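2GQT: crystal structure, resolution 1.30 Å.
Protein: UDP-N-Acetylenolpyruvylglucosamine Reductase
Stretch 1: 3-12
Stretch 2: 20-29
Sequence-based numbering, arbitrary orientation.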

# COMPACT_ATOMS: atom_id res chain seq x y z
N PHE A 3 26.68 2.41 6.98
CA PHE A 3 27.00 1.45 5.93
C PHE A 3 25.79 0.83 5.27
O PHE A 3 25.82 -0.31 4.79
N MET A 4 24.73 1.61 5.19
CA MET A 4 23.53 1.10 4.55
C MET A 4 23.72 0.98 3.05
O MET A 4 24.52 1.71 2.44
N ARG A 5 23.00 0.03 2.49
CA ARG A 5 22.99 -0.21 1.06
C ARG A 5 22.28 0.91 0.31
O ARG A 5 21.13 1.27 0.62
N VAL A 6 22.98 1.46 -0.67
CA VAL A 6 22.44 2.47 -1.58
C VAL A 6 22.73 1.99 -3.00
O VAL A 6 23.89 1.69 -3.34
N GLU A 7 21.69 1.90 -3.81
CA GLU A 7 21.86 1.44 -5.18
C GLU A 7 20.83 2.02 -6.14
O GLU A 7 19.69 2.30 -5.76
N ARG A 8 21.26 2.18 -7.38
CA ARG A 8 20.41 2.61 -8.48
C ARG A 8 19.54 1.45 -8.92
O ARG A 8 20.04 0.38 -9.24
N VAL A 9 18.22 1.67 -8.93
CA VAL A 9 17.28 0.63 -9.35
C VAL A 9 16.29 1.21 -10.36
O VAL A 9 16.25 2.42 -10.58
N LEU A 10 15.50 0.34 -10.97
CA LEU A 10 14.32 0.76 -11.72
C LEU A 10 13.10 0.43 -10.87
O LEU A 10 12.93 -0.72 -10.45
N LEU A 11 12.26 1.43 -10.60
CA LEU A 11 11.12 1.21 -9.71
C LEU A 11 10.05 0.27 -10.28
O LEU A 11 9.21 -0.22 -9.52
N LYS A 12 10.12 -0.04 -11.57
CA LYS A 12 9.29 -1.08 -12.17
C LYS A 12 9.46 -2.41 -11.44
O LYS A 12 8.54 -3.23 -11.41
N GLY A 20 7.94 1.92 -13.76
CA GLY A 20 8.66 2.92 -13.00
C GLY A 20 10.11 3.03 -13.39
O GLY A 20 10.81 2.03 -13.54
N GLY A 21 10.56 4.27 -13.54
CA GLY A 21 11.92 4.57 -13.95
C GLY A 21 12.93 4.57 -12.82
O GLY A 21 12.66 4.05 -11.72
N PRO A 22 14.12 5.15 -13.09
CA PRO A 22 15.26 5.09 -12.17
C PRO A 22 15.07 5.82 -10.85
O PRO A 22 14.41 6.86 -10.79
N ALA A 23 15.65 5.25 -9.79
CA ALA A 23 15.68 5.88 -8.48
C ALA A 23 16.87 5.36 -7.68
O ALA A 23 17.37 4.25 -7.93
N GLU A 24 17.32 6.18 -6.74
CA GLU A 24 18.38 5.81 -5.82
C GLU A 24 17.74 5.26 -4.55
O GLU A 24 17.13 6.00 -3.79
N LEU A 25 17.90 3.96 -4.35
CA LEU A 25 17.25 3.26 -3.25
C LEU A 25 18.19 3.12 -2.05
O LEU A 25 19.26 2.53 -2.17
N TRP A 26 17.75 3.63 -0.91
CA TRP A 26 18.45 3.50 0.37
C TRP A 26 17.73 2.48 1.24
O TRP A 26 16.59 2.71 1.64
N THR A 27 18.38 1.35 1.52
CA THR A 27 17.79 0.32 2.37
C THR A 27 18.34 0.49 3.78
O THR A 27 19.54 0.31 4.02
N VAL A 28 17.45 0.88 4.70
CA VAL A 28 17.79 1.27 6.07
C VAL A 28 17.48 0.12 7.02
O VAL A 28 16.39 -0.42 6.99
N GLU A 29 18.44 -0.23 7.88
CA GLU A 29 18.25 -1.33 8.83
C GLU A 29 18.24 -0.92 10.30
O GLU A 29 17.87 -1.71 11.16

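Two neighbouring antiparallel β-strands, the strand of stretch 1 that ends at Leu10 and strand 22-28, are joined by backbone hydrogen bonds, and their side chains pack flank to flank on the two faces of the sheet, with Trp26 as the aromatic anchor of one face. The ladder sets the register: Glu7 and Leu25 pair in both directions (Glu7 N to Leu25 O 3.0 Å, Leu25 N to Glu7 O 2.8 Å), as do Val9 and Ala23 (Val9 N to Ala23 O 2.9 Å, Ala23 N to Val9 O 3.0 Å). Near the start of stretch 1, Thr27 N donates to Arg5 O (2.9 Å), while a water accepts from Arg5 N (2.9 Å) and donates to Thr27 O (2.7 Å), bridging the pair where the direct bond is absent.

Val6, Arg8, Leu10, Pro22, Glu24 and Trp26 share one face. Val6 (t) lays CG2 over the Trp26 ring, 3.6 Å from the centroid of the six-membered ring and 14° off its normal, a CH-pi contact; its CG1 lies 3.6 Å from Glu24 CG. Trp26 (chi1 m, chi2 61°) sends its CB out on this face, but its indole comes back nearer to stretch 1, and its NE1 donates to Glu24 OE1 (2.8 Å), tying two side chains of the same strand. Met4 (chi1 p, chi2 t), whose CB points toward stretch 2, meets the edge of that ring, with CE 3.5 Å from Trp26 CE3, and sets SD 3.5 Å from Val28 CG2. Arg8 (m, m, m) folds back so that one face of its guanidinium lies against the Ala23-Glu24 backbone; NH2 is 3.8 Å from Pro22 CB, but NH1 stays 4.5 Å from Glu24 OE2, too far for a salt bridge. Leu10 (m, t) brings CD2 to 4.0 Å from Pro22 CG.

On the face of Arg5, Glu7, Val9, Ala23, Leu25 and Thr27 the direct side-chain contacts across the strands are longer. Val9 (m) places CG2 4.1 Å from Leu25 CB; Leu25 is t, p. Arg5, extended through chi3, forms a salt bridge within its own stretch, a weak hydrogen bond from NH2 to Glu7 OE1 (3.2 Å). Thr27 (m) has its OG1 hydrogen-bonded elsewhere in the structure.

Beyond the strand, Leu11 (m, t) reaches CD1 to 3.6 Å from Ala23 CB. Leu11 N donates to Gly21 O and Lys12 N to Gly20 O, both at 2.9 Å. A CB on Gly20 would crowd Leu11 CB (3.0 Å) and Lys12 N (3.1 Å), and the backbone angles of Gly20 alone already call for glycine.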

# COMPACT_ATOMS: atom_id res chain seq x y z
CB PHE A 3 27.98 0.39 6.45
CG PHE A 3 29.31 0.96 6.78
CD1 PHE A 3 29.55 1.53 8.02
CD2 PHE A 3 30.32 0.99 5.82
CE1 PHE A 3 30.77 2.10 8.32
CE2 PHE A 3 31.56 1.55 6.11
CZ PHE A 3 31.79 2.11 7.36
CB MET A 4 22.30 1.92 4.90
CG MET A 4 22.31 3.33 4.41
SD MET A 4 20.89 4.09 5.20
CE MET A 4 21.65 5.63 5.68
CB ARG A 5 22.30 -1.55 0.81
CG ARG A 5 22.39 -2.06 -0.60
CD ARG A 5 21.41 -3.20 -0.79
NE ARG A 5 21.40 -3.67 -2.17
CZ ARG A 5 22.16 -4.65 -2.64
NH1 ARG A 5 23.01 -5.29 -1.85
NH2 ARG A 5 22.07 -4.99 -3.92
CB VAL A 6 23.08 3.86 -1.36
CG1 VAL A 6 22.48 4.90 -2.29
CG2 VAL A 6 22.94 4.31 0.08
CB GLU A 7 21.93 -0.10 -5.27
CG GLU A 7 20.63 -0.84 -5.45
CD GLU A 7 20.84 -2.26 -5.96
OE1 GLU A 7 20.03 -3.14 -5.63
OE2 GLU A 7 21.81 -2.50 -6.72
CB ARG A 8 21.27 3.03 -9.68
CG ARG A 8 22.30 4.11 -9.39
CD ARG A 8 21.66 5.46 -9.13
NE ARG A 8 20.85 5.92 -10.26
CZ ARG A 8 20.18 7.06 -10.29
NH1 ARG A 8 20.20 7.88 -9.24
NH2 ARG A 8 19.47 7.40 -11.37
CB VAL A 9 16.50 0.03 -8.14
CG1 VAL A 9 17.47 -0.51 -7.09
CG2 VAL A 9 15.54 1.05 -7.52
CB LEU A 10 14.24 0.03 -13.06
CG LEU A 10 15.35 0.35 -14.07
CD1 LEU A 10 15.26 -0.56 -15.28
CD2 LEU A 10 15.32 1.82 -14.49
CB LEU A 11 10.54 2.54 -9.21
CG LEU A 11 11.41 3.27 -8.18
CD1 LEU A 11 10.86 4.66 -7.84
CD2 LEU A 11 11.62 2.46 -6.90
CB LYS A 12 9.60 -1.26 -13.66
CG LYS A 12 10.95 -1.94 -13.97
CD LYS A 12 11.15 -2.21 -15.48
CE LYS A 12 12.44 -3.00 -15.76
NZ LYS A 12 12.38 -4.44 -15.34
CB PRO A 22 16.40 5.76 -12.96
CG PRO A 22 15.95 5.80 -14.36
CD PRO A 22 14.46 5.87 -14.33
CB ALA A 23 14.38 5.61 -7.72
CB GLU A 24 19.25 7.02 -5.51
CG GLU A 24 20.44 6.72 -4.62
CD GLU A 24 21.27 7.96 -4.36
OE1 GLU A 24 21.07 8.61 -3.32
OE2 GLU A 24 22.11 8.30 -5.22
CB LEU A 25 16.77 1.88 -3.71
CG LEU A 25 15.91 1.05 -2.76
CD1 LEU A 25 14.55 1.72 -2.53
CD2 LEU A 25 15.72 -0.33 -3.34
CB TRP A 26 18.44 4.86 1.08
CG TRP A 26 19.30 5.89 0.44
CD1 TRP A 26 19.19 6.39 -0.83
CD2 TRP A 26 20.41 6.56 1.04
NE1 TRP A 26 20.19 7.31 -1.06
CE2 TRP A 26 20.94 7.44 0.07
CE3 TRP A 26 21.01 6.50 2.30
CZ2 TRP A 26 22.05 8.25 0.33
CZ3 TRP A 26 22.12 7.30 2.55
CH2 TRP A 26 22.62 8.17 1.58
CB THR A 27 18.05 -1.10 1.82
OG1 THR A 27 17.54 -1.17 0.48
CG2 THR A 27 17.35 -2.14 2.66
CB VAL A 28 16.95 2.52 6.48
CG1 VAL A 28 17.00 2.75 7.99
CG2 VAL A 28 17.43 3.76 5.73
CB GLU A 29 19.34 -2.38 8.63
CG GLU A 29 19.23 -3.13 7.31
CD GLU A 29 20.22 -4.27 7.21
OE1 GLU A 29 21.21 -4.29 7.98
OE2 GLU A 29 20.01 -5.15 6.35
O HOH W 1 21.37 -1.61 4.26